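Local coordinates for nicking enzyme (Staphylococcus aureus, PDB 4HT4), which probably nicks plasmid DNA to start conjugative transfer of resistance genes, this chain being the DNA-bound relaxase part of the longer protein, at residues Q45-P54 against G114-I124; L67-E75 against C135-F146. The protein carries 1 engineered substitution. All blocks are in the same frame, centred on the assembly; numbering follows the deposited sequence.

Contact 1: residues Q45-P54 against G114-I124. With NI (nickel (II) ion), chain C.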
loop_
_atom_site.group_PDB
_atom_site.type_symbol
_atom_site.label_atom_id
_atom_site.label_comp_id
_atom_site.label_asym_id
_atom_site.label_seq_id
_atom_site.Cartn_x
_atom_site.Cartn_y
_atom_site.Cartn_z
ATOM N N GLN A 45 12.570 6.266 -9.885
ATOM C CA GLN A 45 12.757 7.137 -8.730
ATOM C C GLN A 45 11.948 6.681 -7.516
ATOM O O GLN A 45 10.810 6.228 -7.643
ATOM C CB GLN A 45 12.434 8.591 -9.088
ATOM C CG GLN A 45 10.975 8.859 -9.431
ATOM C CD GLN A 45 10.155 9.271 -8.222
ATOM O OE1 GLN A 45 10.701 9.595 -7.167
ATOM N NE2 GLN A 45 8.835 9.260 -8.371
ATOM N N CYS A 46 12.556 6.799 -6.339
ATOM C CA CYS A 46 11.910 6.440 -5.083
ATOM C C CYS A 46 12.690 7.049 -3.928
ATOM O O CYS A 46 13.880 6.784 -3.769
ATOM C CB CYS A 46 11.843 4.920 -4.921
ATOM S SG CYS A 46 10.998 4.372 -3.420
ATOM N N ASP A 47 12.016 7.865 -3.124
ATOM C CA ASP A 47 12.686 8.598 -2.055
ATOM C C ASP A 47 12.555 7.928 -0.687
ATOM O O ASP A 47 13.345 8.196 0.219
ATOM C CB ASP A 47 12.175 10.041 -2.000
ATOM C CG ASP A 47 12.315 10.757 -3.330
ATOM O OD1 ASP A 47 13.435 11.206 -3.651
ATOM O OD2 ASP A 47 11.303 10.871 -4.052
ATOM N N TYR A 48 11.561 7.059 -0.539
ATOM C CA TYR A 48 11.391 6.317 0.705
ATOM C C TYR A 48 10.653 5.001 0.481
ATOM O O TYR A 48 9.644 4.955 -0.222
ATOM C CB TYR A 48 10.653 7.163 1.744
ATOM C CG TYR A 48 10.606 6.540 3.120
ATOM C CD1 TYR A 48 11.656 6.705 4.013
ATOM C CD2 TYR A 48 9.512 5.790 3.529
ATOM C CE1 TYR A 48 11.619 6.140 5.273
ATOM C CE2 TYR A 48 9.465 5.220 4.789
ATOM C CZ TYR A 48 10.522 5.398 5.656
ATOM O OH TYR A 48 10.482 4.834 6.911
ATOM N N SER A 49 11.166 3.933 1.083
ATOM C CA SER A 49 10.543 2.619 0.978
ATOM C C SER A 49 10.547 1.903 2.319
ATOM O O SER A 49 11.539 1.932 3.047
ATOM C CB SER A 49 11.256 1.765 -0.071
ATOM O OG SER A 49 11.062 2.289 -1.371
ATOM N N GLU A 50 9.430 1.258 2.638
ATOM C CA GLU A 50 9.310 0.508 3.881
ATOM C C GLU A 50 8.170 -0.499 3.799
ATOM O O GLU A 50 7.147 -0.243 3.164
ATOM C CB GLU A 50 9.079 1.458 5.058
ATOM C CG GLU A 50 9.075 0.774 6.416
ATOM C CD GLU A 50 8.655 1.704 7.536
ATOM O OE1 GLU A 50 8.342 2.878 7.247
ATOM O OE2 GLU A 50 8.634 1.262 8.702
ATOM N N ILE A 51 8.355 -1.648 4.440
ATOM C CA ILE A 51 7.295 -2.639 4.559
ATOM C C ILE A 51 6.820 -2.731 6.003
ATOM O O ILE A 51 7.602 -3.027 6.907
ATOM C CB ILE A 51 7.749 -4.027 4.093
ATOM C CG1 ILE A 51 8.098 -4.001 2.607
ATOM C CG2 ILE A 51 6.663 -5.055 4.362
ATOM C CD1 ILE A 51 8.439 -5.358 2.049
ATOM N N LEU A 52 5.533 -2.479 6.211
ATOM C CA LEU A 52 4.965 -2.470 7.551
ATOM C C LEU A 52 4.121 -3.717 7.795
ATOM O O LEU A 52 3.271 -4.074 6.979
ATOM C CB LEU A 52 4.135 -1.205 7.761
ATOM C CG LEU A 52 4.803 0.067 7.242
ATOM C CD1 LEU A 52 4.155 0.524 5.944
ATOM C CD2 LEU A 52 4.766 1.168 8.284
ATOM N N LEU A 53 4.361 -4.371 8.926
ATOM C CA LEU A 53 3.713 -5.639 9.239
ATOM C C LEU A 53 2.701 -5.507 10.372
ATOM O O LEU A 53 2.814 -4.615 11.213
ATOM C CB LEU A 53 4.763 -6.679 9.629
ATOM C CG LEU A 53 5.926 -6.900 8.667
ATOM C CD1 LEU A 53 6.775 -8.057 9.155
ATOM C CD2 LEU A 53 5.415 -7.158 7.263
ATOM N N PRO A 54 1.704 -6.406 10.399
ATOM C CA PRO A 54 0.772 -6.478 11.529
ATOM C C PRO A 54 1.440 -7.090 12.757
ATOM O O PRO A 54 2.639 -7.376 12.726
ATOM C CB PRO A 54 -0.338 -7.397 11.008
ATOM C CG PRO A 54 0.321 -8.223 9.956
ATOM C CD PRO A 54 1.321 -7.318 9.307
ATOM N N GLY A 114 -5.445 -6.527 9.762
ATOM C CA GLY A 114 -4.059 -6.100 9.709
ATOM C C GLY A 114 -3.360 -6.627 8.474
ATOM O O GLY A 114 -2.986 -7.798 8.407
HETATM N N MSE A 115 -3.187 -5.750 7.492
HETATM C CA MSE A 115 -2.594 -6.121 6.217
HETATM C C MSE A 115 -1.088 -5.899 6.243
HETATM O O MSE A 115 -0.550 -5.331 7.193
HETATM C CB MSE A 115 -3.214 -5.283 5.097
HETATM C CG MSE A 115 -4.539 -4.645 5.486
HETATM SE SE MSE A 115 -5.114 -3.226 4.281
HETATM C CE MSE A 115 -5.602 -4.312 2.750
ATOM N N ILE A 116 -0.410 -6.361 5.199
ATOM C CA ILE A 116 0.997 -6.043 5.009
ATOM C C ILE A 116 1.096 -4.924 3.982
ATOM O O ILE A 116 0.578 -5.045 2.872
ATOM C CB ILE A 116 1.799 -7.258 4.522
ATOM C CG1 ILE A 116 1.730 -8.390 5.548
ATOM C CG2 ILE A 116 3.243 -6.864 4.258
ATOM C CD1 ILE A 116 2.556 -9.598 5.177
ATOM N N VAL A 117 1.756 -3.835 4.357
ATOM C CA VAL A 117 1.796 -2.648 3.514
ATOM C C VAL A 117 3.188 -2.362 2.967
ATOM O O VAL A 117 4.140 -2.170 3.725
ATOM C CB VAL A 117 1.298 -1.409 4.275
ATOM C CG1 VAL A 117 1.255 -0.205 3.352
ATOM C CG2 VAL A 117 -0.073 -1.676 4.873
ATOM N N ASP A 118 3.297 -2.332 1.643
ATOM C CA ASP A 118 4.542 -1.961 0.989
ATOM C C ASP A 118 4.497 -0.474 0.655
ATOM O O ASP A 118 3.991 -0.081 -0.398
ATOM C CB ASP A 118 4.741 -2.781 -0.285
ATOM C CG ASP A 118 6.179 -2.764 -0.774
ATOM O OD1 ASP A 118 6.921 -1.817 -0.437
ATOM O OD2 ASP A 118 6.567 -3.701 -1.501
ATOM N N LEU A 119 5.028 0.346 1.555
ATOM C CA LEU A 119 4.968 1.796 1.402
ATOM C C LEU A 119 6.118 2.338 0.563
ATOM O O LEU A 119 7.287 2.073 0.844
ATOM C CB LEU A 119 4.965 2.476 2.771
ATOM C CG LEU A 119 5.002 4.006 2.755
ATOM C CD1 LEU A 119 3.732 4.569 2.136
ATOM C CD2 LEU A 119 5.209 4.550 4.158
ATOM N N ASN A 120 5.772 3.102 -0.468
ATOM C CA ASN A 120 6.765 3.759 -1.309
ATOM C C ASN A 120 6.353 5.190 -1.630
ATOM O O ASN A 120 5.268 5.428 -2.161
ATOM C CB ASN A 120 6.984 2.976 -2.604
ATOM C CG ASN A 120 7.339 1.526 -2.355
ATOM O OD1 ASN A 120 6.497 0.638 -2.490
ATOM N ND2 ASN A 120 8.587 1.277 -1.978
ATOM N N ILE A 121 7.222 6.139 -1.306
ATOM C CA ILE A 121 6.926 7.549 -1.525
ATOM C C ILE A 121 7.628 8.093 -2.767
ATOM O O ILE A 121 8.846 7.981 -2.903
ATOM C CB ILE A 121 7.321 8.398 -0.310
ATOM C CG1 ILE A 121 6.619 7.880 0.946
ATOM C CG2 ILE A 121 6.978 9.857 -0.549
ATOM C CD1 ILE A 121 6.946 8.663 2.191
ATOM N N HIS A 122 6.847 8.687 -3.664
ATOM C CA HIS A 122 7.377 9.229 -4.908
ATOM C C HIS A 122 7.574 10.734 -4.855
ATOM O O HIS A 122 6.921 11.428 -4.075
ATOM C CB HIS A 122 6.440 8.908 -6.069
ATOM C CG HIS A 122 6.519 7.493 -6.545
ATOM N ND1 HIS A 122 5.725 7.005 -7.559
ATOM C CD2 HIS A 122 7.301 6.462 -6.145
ATOM C CE1 HIS A 122 6.019 5.732 -7.768
ATOM N NE2 HIS A 122 6.968 5.379 -6.920
ATOM N N LYS A 123 8.475 11.210 -5.713
ATOM C CA LYS A 123 8.737 12.632 -5.967
ATOM C C LYS A 123 8.441 13.635 -4.848
ATOM O O LYS A 123 7.569 14.492 -4.987
ATOM C CB LYS A 123 8.061 13.081 -7.271
ATOM C CG LYS A 123 6.599 12.682 -7.403
ATOM C CD LYS A 123 5.983 13.248 -8.673
ATOM C CE LYS A 123 6.676 12.724 -9.918
ATOM N NZ LYS A 123 6.054 13.263 -11.158
ATOM N N ILE A 124 9.180 13.533 -3.748
ATOM C CA ILE A 124 9.156 14.582 -2.741
ATOM C C ILE A 124 9.945 15.753 -3.321
ATOM O O ILE A 124 10.638 15.592 -4.328
ATOM C CB ILE A 124 9.777 14.122 -1.411
ATOM C CG1 ILE A 124 9.426 12.663 -1.130
ATOM C CG2 ILE A 124 9.304 15.001 -0.260
ATOM C CD1 ILE A 124 9.890 12.180 0.226
HETATM NI NI NI C . 3.977 7.356 -8.493
HETATM O O HOH W 1 2.596 8.110 -9.668
HETATM O O HOH W 2 4.655 5.854 -9.573
#

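Contact 2: residues L67-E75 against C135-F146. With nucleotides of chain B.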
loop_
_atom_site.group_PDB
_atom_site.type_symbol
_atom_site.label_atom_id
_atom_site.label_comp_id
_atom_site.label_asym_id
_atom_site.label_seq_id
_atom_site.Cartn_x
_atom_site.Cartn_y
_atom_site.Cartn_z
ATOM N N LEU A 67 8.098 -11.528 0.082
ATOM C CA LEU A 67 6.695 -11.194 0.301
ATOM C C LEU A 67 5.816 -11.441 -0.922
ATOM O O LEU A 67 4.865 -12.218 -0.858
ATOM C CB LEU A 67 6.563 -9.739 0.754
ATOM C CG LEU A 67 5.143 -9.180 0.858
ATOM C CD1 LEU A 67 4.338 -9.954 1.885
ATOM C CD2 LEU A 67 5.176 -7.699 1.200
ATOM N N TRP A 68 6.141 -10.789 -2.032
ATOM C CA TRP A 68 5.281 -10.832 -3.210
ATOM C C TRP A 68 5.382 -12.133 -4.003
ATOM O O TRP A 68 4.525 -12.423 -4.839
ATOM C CB TRP A 68 5.529 -9.614 -4.099
ATOM C CG TRP A 68 5.293 -8.336 -3.364
ATOM C CD1 TRP A 68 6.230 -7.418 -2.995
ATOM C CD2 TRP A 68 4.038 -7.847 -2.875
ATOM N NE1 TRP A 68 5.636 -6.379 -2.322
ATOM C CE2 TRP A 68 4.289 -6.620 -2.233
ATOM C CE3 TRP A 68 2.724 -8.325 -2.924
ATOM C CZ2 TRP A 68 3.280 -5.864 -1.646
ATOM C CZ3 TRP A 68 1.723 -7.573 -2.341
ATOM C CH2 TRP A 68 2.006 -6.356 -1.710
ATOM N N ASN A 69 6.426 -12.915 -3.744
ATOM C CA ASN A 69 6.500 -14.264 -4.288
ATOM C C ASN A 69 5.635 -15.197 -3.457
ATOM O O ASN A 69 5.003 -16.113 -3.982
ATOM C CB ASN A 69 7.942 -14.772 -4.324
ATOM C CG ASN A 69 8.742 -14.171 -5.460
ATOM O OD1 ASN A 69 8.672 -14.636 -6.598
ATOM N ND2 ASN A 69 9.510 -13.133 -5.158
ATOM N N LYS A 70 5.613 -14.952 -2.150
ATOM C CA LYS A 70 4.757 -15.702 -1.243
ATOM C C LYS A 70 3.298 -15.392 -1.552
ATOM O O LYS A 70 2.430 -16.255 -1.431
ATOM C CB LYS A 70 5.077 -15.345 0.208
ATOM C CG LYS A 70 4.341 -16.186 1.237
ATOM C CD LYS A 70 4.866 -17.612 1.261
ATOM C CE LYS A 70 4.207 -18.420 2.367
ATOM N NZ LYS A 70 4.738 -19.809 2.432
ATOM N N VAL A 71 3.039 -14.152 -1.954
ATOM C CA VAL A 71 1.697 -13.732 -2.341
ATOM C C VAL A 71 1.296 -14.371 -3.666
ATOM O O VAL A 71 0.207 -14.929 -3.788
ATOM C CB VAL A 71 1.590 -12.200 -2.450
ATOM C CG1 VAL A 71 0.266 -11.800 -3.079
ATOM C CG2 VAL A 71 1.743 -11.563 -1.080
ATOM N N HIS A 72 2.185 -14.293 -4.653
ATOM C CA HIS A 72 1.947 -14.913 -5.954
ATOM C C HIS A 72 1.693 -16.409 -5.821
ATOM O O HIS A 72 0.954 -16.996 -6.612
ATOM C CB HIS A 72 3.133 -14.672 -6.889
ATOM C CG HIS A 72 3.045 -13.395 -7.663
ATOM N ND1 HIS A 72 4.122 -12.856 -8.332
ATOM C CD2 HIS A 72 2.006 -12.555 -7.884
ATOM C CE1 HIS A 72 3.752 -11.736 -8.927
ATOM N NE2 HIS A 72 2.472 -11.531 -8.671
ATOM N N ASP A 73 2.313 -17.017 -4.815
ATOM C CA ASP A 73 2.133 -18.435 -4.538
ATOM C C ASP A 73 0.684 -18.753 -4.184
ATOM O O ASP A 73 0.119 -19.740 -4.660
ATOM C CB ASP A 73 3.050 -18.864 -3.394
ATOM C CG ASP A 73 2.873 -20.320 -3.022
ATOM O OD1 ASP A 73 2.611 -21.138 -3.928
ATOM O OD2 ASP A 73 2.996 -20.648 -1.823
ATOM N N VAL A 74 0.088 -17.913 -3.345
ATOM C CA VAL A 74 -1.293 -18.102 -2.924
ATOM C C VAL A 74 -2.249 -17.687 -4.040
ATOM O O VAL A 74 -3.337 -18.243 -4.179
ATOM C CB VAL A 74 -1.603 -17.305 -1.643
ATOM C CG1 VAL A 74 -2.953 -17.711 -1.077
ATOM C CG2 VAL A 74 -0.515 -17.528 -0.608
ATOM N N GLU A 75 -1.828 -16.710 -4.837
ATOM C CA GLU A 75 -2.618 -16.246 -5.971
ATOM C C GLU A 75 -2.320 -17.054 -7.227
ATOM O O GLU A 75 -2.048 -16.491 -8.289
ATOM C CB GLU A 75 -2.345 -14.766 -6.236
ATOM C CG GLU A 75 -3.382 -13.827 -5.648
ATOM C CD GLU A 75 -3.402 -13.841 -4.133
ATOM O OE1 GLU A 75 -4.442 -13.475 -3.552
ATOM O OE2 GLU A 75 -2.381 -14.204 -3.518
ATOM N N CYS A 135 -0.938 -3.293 -0.707
ATOM C CA CYS A 135 -1.469 -4.024 0.434
ATOM C C CYS A 135 -1.920 -5.427 0.043
ATOM O O CYS A 135 -2.460 -5.635 -1.044
ATOM C CB CYS A 135 -2.642 -3.256 1.043
ATOM S SG CYS A 135 -2.266 -1.540 1.460
ATOM N N THR A 136 -1.696 -6.384 0.938
ATOM C CA THR A 136 -2.116 -7.761 0.706
ATOM C C THR A 136 -3.635 -7.881 0.775
ATOM O O THR A 136 -4.300 -7.088 1.440
ATOM C CB THR A 136 -1.484 -8.725 1.725
ATOM O OG1 THR A 136 -1.832 -8.318 3.054
ATOM C CG2 THR A 136 0.030 -8.728 1.581
ATOM N N LEU A 137 -4.179 -8.876 0.083
ATOM C CA LEU A 137 -5.621 -9.088 0.055
ATOM C C LEU A 137 -6.037 -10.188 1.027
ATOM O O LEU A 137 -7.220 -10.504 1.153
ATOM C CB LEU A 137 -6.082 -9.440 -1.359
ATOM C CG LEU A 137 -5.819 -8.415 -2.464
ATOM C CD1 LEU A 137 -6.277 -8.957 -3.803
ATOM C CD2 LEU A 137 -6.522 -7.112 -2.156
ATOM N N ARG A 138 -5.056 -10.766 1.711
ATOM C CA ARG A 138 -5.315 -11.824 2.679
ATOM C C ARG A 138 -4.611 -11.530 3.998
ATOM O O ARG A 138 -3.656 -10.753 4.044
ATOM C CB ARG A 138 -4.849 -13.176 2.133
ATOM C CG ARG A 138 -5.488 -13.580 0.812
ATOM C CD ARG A 138 -4.760 -14.763 0.193
ATOM N NE ARG A 138 -5.280 -15.110 -1.126
ATOM C CZ ARG A 138 -6.060 -16.159 -1.372
ATOM N NH1 ARG A 138 -6.408 -16.974 -0.386
ATOM N NH2 ARG A 138 -6.484 -16.400 -2.604
ATOM N N GLY A 139 -5.087 -12.156 5.070
ATOM C CA GLY A 139 -4.472 -12.009 6.376
ATOM C C GLY A 139 -3.591 -13.197 6.709
ATOM O O GLY A 139 -3.550 -14.177 5.965
ATOM N N LEU A 140 -2.885 -13.111 7.830
ATOM C CA LEU A 140 -2.000 -14.188 8.261
ATOM C C LEU A 140 -2.624 -14.995 9.393
ATOM O O LEU A 140 -3.357 -14.454 10.222
ATOM C CB LEU A 140 -0.645 -13.630 8.699
ATOM C CG LEU A 140 0.489 -13.628 7.673
ATOM C CD1 LEU A 140 0.061 -12.946 6.385
ATOM C CD2 LEU A 140 1.716 -12.947 8.256
ATOM N N ASP A 141 -2.332 -16.291 9.422
ATOM C CA ASP A 141 -2.855 -17.163 10.467
ATOM C C ASP A 141 -1.806 -17.485 11.529
ATOM O O ASP A 141 -0.766 -16.829 11.610
ATOM C CB ASP A 141 -3.431 -18.454 9.871
ATOM C CG ASP A 141 -2.451 -19.174 8.960
ATOM O OD1 ASP A 141 -1.230 -18.939 9.073
ATOM O OD2 ASP A 141 -2.907 -19.989 8.130
ATOM N N LYS A 142 -2.088 -18.503 12.336
ATOM C CA LYS A 142 -1.200 -18.898 13.424
ATOM C C LYS A 142 0.107 -19.489 12.904
ATOM O O LYS A 142 1.108 -19.526 13.620
ATOM C CB LYS A 142 -1.900 -19.907 14.339
ATOM N N ASN A 143 0.092 -19.945 11.655
ATOM C CA ASN A 143 1.259 -20.577 11.055
ATOM C C ASN A 143 1.970 -19.662 10.065
ATOM O O ASN A 143 2.790 -20.120 9.267
ATOM C CB ASN A 143 0.852 -21.874 10.353
ATOM C CG ASN A 143 0.026 -22.780 11.238
ATOM O OD1 ASN A 143 0.228 -22.834 12.451
ATOM N ND2 ASN A 143 -0.915 -23.498 10.636
ATOM N N ASN A 144 1.652 -18.372 10.126
ATOM C CA ASN A 144 2.189 -17.389 9.189
ATOM C C ASN A 144 1.920 -17.757 7.733
ATOM O O ASN A 144 2.794 -17.633 6.874
ATOM C CB ASN A 144 3.684 -17.158 9.426
ATOM C CG ASN A 144 3.957 -16.381 10.697
ATOM O OD1 ASN A 144 3.921 -15.150 10.706
ATOM N ND2 ASN A 144 4.232 -17.097 11.782
ATOM N N GLU A 145 0.701 -18.217 7.471
ATOM C CA GLU A 145 0.261 -18.536 6.120
ATOM C C GLU A 145 -0.951 -17.675 5.780
ATOM O O GLU A 145 -1.691 -17.257 6.670
ATOM C CB GLU A 145 -0.094 -20.019 6.009
ATOM C CG GLU A 145 1.058 -20.965 6.325
ATOM C CD GLU A 145 2.008 -21.149 5.157
ATOM O OE1 GLU A 145 1.544 -21.101 3.998
ATOM O OE2 GLU A 145 3.219 -21.346 5.396
ATOM N N PHE A 146 -1.153 -17.408 4.496
ATOM C CA PHE A 146 -2.259 -16.555 4.073
ATOM C C PHE A 146 -3.614 -17.248 4.174
ATOM O O PHE A 146 -3.818 -18.324 3.612
ATOM C CB PHE A 146 -2.034 -16.039 2.651
ATOM C CG PHE A 146 -0.992 -14.962 2.557
ATOM C CD1 PHE A 146 -1.323 -13.638 2.785
ATOM C CD2 PHE A 146 0.319 -15.275 2.245
ATOM C CE1 PHE A 146 -0.366 -12.645 2.701
ATOM C CE2 PHE A 146 1.281 -14.287 2.159
ATOM C CZ PHE A 146 0.937 -12.971 2.388
ATOM P P DC B 16 -9.664 -18.427 -2.005
ATOM O OP1 DC B 16 -8.279 -18.841 -1.689
ATOM O OP2 DC B 16 -10.486 -17.757 -0.972
ATOM O "O5'" DC B 16 -9.627 -17.482 -3.295
ATOM C "C5'" DC B 16 -10.803 -16.807 -3.704
ATOM C "C4'" DC B 16 -10.843 -16.623 -5.207
ATOM O "O4'" DC B 16 -11.951 -17.396 -5.728
ATOM C "C3'" DC B 16 -11.040 -15.178 -5.653
ATOM O "O3'" DC B 16 -9.955 -14.758 -6.479
ATOM C "C2'" DC B 16 -12.362 -15.151 -6.417
ATOM C "C1'" DC B 16 -12.759 -16.614 -6.585
ATOM N N1 DC B 16 -14.189 -16.856 -6.243
ATOM C C2 DC B 16 -15.166 -16.782 -7.241
ATOM O O2 DC B 16 -14.827 -16.520 -8.400
ATOM N N3 DC B 16 -16.462 -17.003 -6.915
ATOM C C4 DC B 16 -16.794 -17.283 -5.655
ATOM N N4 DC B 16 -18.085 -17.493 -5.380
ATOM C C5 DC B 16 -15.816 -17.359 -4.620
ATOM C C6 DC B 16 -14.540 -17.140 -4.958
#

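Contact 1: residues Q45-P54 against G114-I124
Edge strand 48-52 of the five-stranded antiparallel sheet pairs here with strand 117-122, and the contact runs on to the nickel site at H122. E50 and L119 are a hydrogen-bonded pair, with E50 N to L119 O at 2.9 Å and L119 N to E50 O at 2.7 Å; L52 and V117 make the next such pair. On the face carrying Y48, E50 and L52, which helix 96-108 packs against, L52 CD1 touches V117 CB and L119 CB, both at 3.8 Å. The Y48 ring presents its edge to L119 CD2, and Y48 OH donates to E50 OE1 (2.9 Å) from above the carboxylate plane. I51, on the other face, touches I116 CG2 with its own CG2, and L67 of helix 64-74 packs on both. Toward the metal, a bend in the Q45 chain (chi2 92°) lets Q45 OE1 accept K123 N at 3.1 Å, with the Q45 amide plane 61° from the H122 ring. H122 ND1 coordinates the nickel ion at 2.0 Å beside H130, H132 and two waters. H122 NE2 donates to N25 O, so both ring nitrogens are held and the ring's rotation is fixed. A three-histidine metal centre on adjacent sheet strands is characteristic of HUH relaxases.

Contact 2: residues L67-E75 against C135-F146
The last turns of helix 64-74 run past the end of strand 130-136 and the loop beyond it, with V71 CA 7.7 Å from T136 CA and V74 CA 7.2 Å from F146 CA. F146 fills the middle of the contact. Its CD2 touches V74 CG2 at 3.7 Å and its CZ meets V71 CG2, while K70 CG reaches the ring edge near its plane, 3.7 Å from F146 CE2. L140 CD1 lies over one ring face. Further along K70, the salt bridge from NZ to E145 OE2 is a long one; the type I turn D141-N144 leads into E145, and D141 OD1 accepts E145 N. V74 serves two neighbours at once: a chi1 of -170° swings CG1 over one face of the R138 guanidinium, 3.5 Å from R138 CZ, and leaves CG2 for F146. The guanidinium edge does the polar work. R138 NE makes a salt bridge to E75 OE1 through a nearly straight hydrogen bond (174°) of 3.0 Å, the two flat groups standing 75° apart, and E75 OE1 also has K149 as a salt-bridge partner. R138 NH1 and NH2 both donate to OP1 of DC16 of chain B, at 2.9 Å and 3.2 Å. E75 is thus placed to hold R138 in position, a buttressed arginine-phosphate contact consistent with the DNA-binding surface of a relaxase.

In the fold
After strand 5-11 and helix 18-26, the chain forms outer strand 48-52 and, past a loop, helix 64-74; strand 81-89 and helix 96-108 follow before strand 117-122 returns to close the loop as contact 1. Contact 2 starts inside that loop, at 67-75, and finishes beyond it at 135-146, so the two cross instead of nesting. Their centres are about 17 Å apart, but they touch: W68 NE1 of the helix reaches D118 OD2 at 3.0 Å, and T136 OG1 lies 3.2 Å from I116 N, just ahead of strand 117-122. Contact 1 adds an outermost strand to the sheet and ends at the nickel ion; contact 2 ties the helix to the far end of strand 130-136, away from the metal.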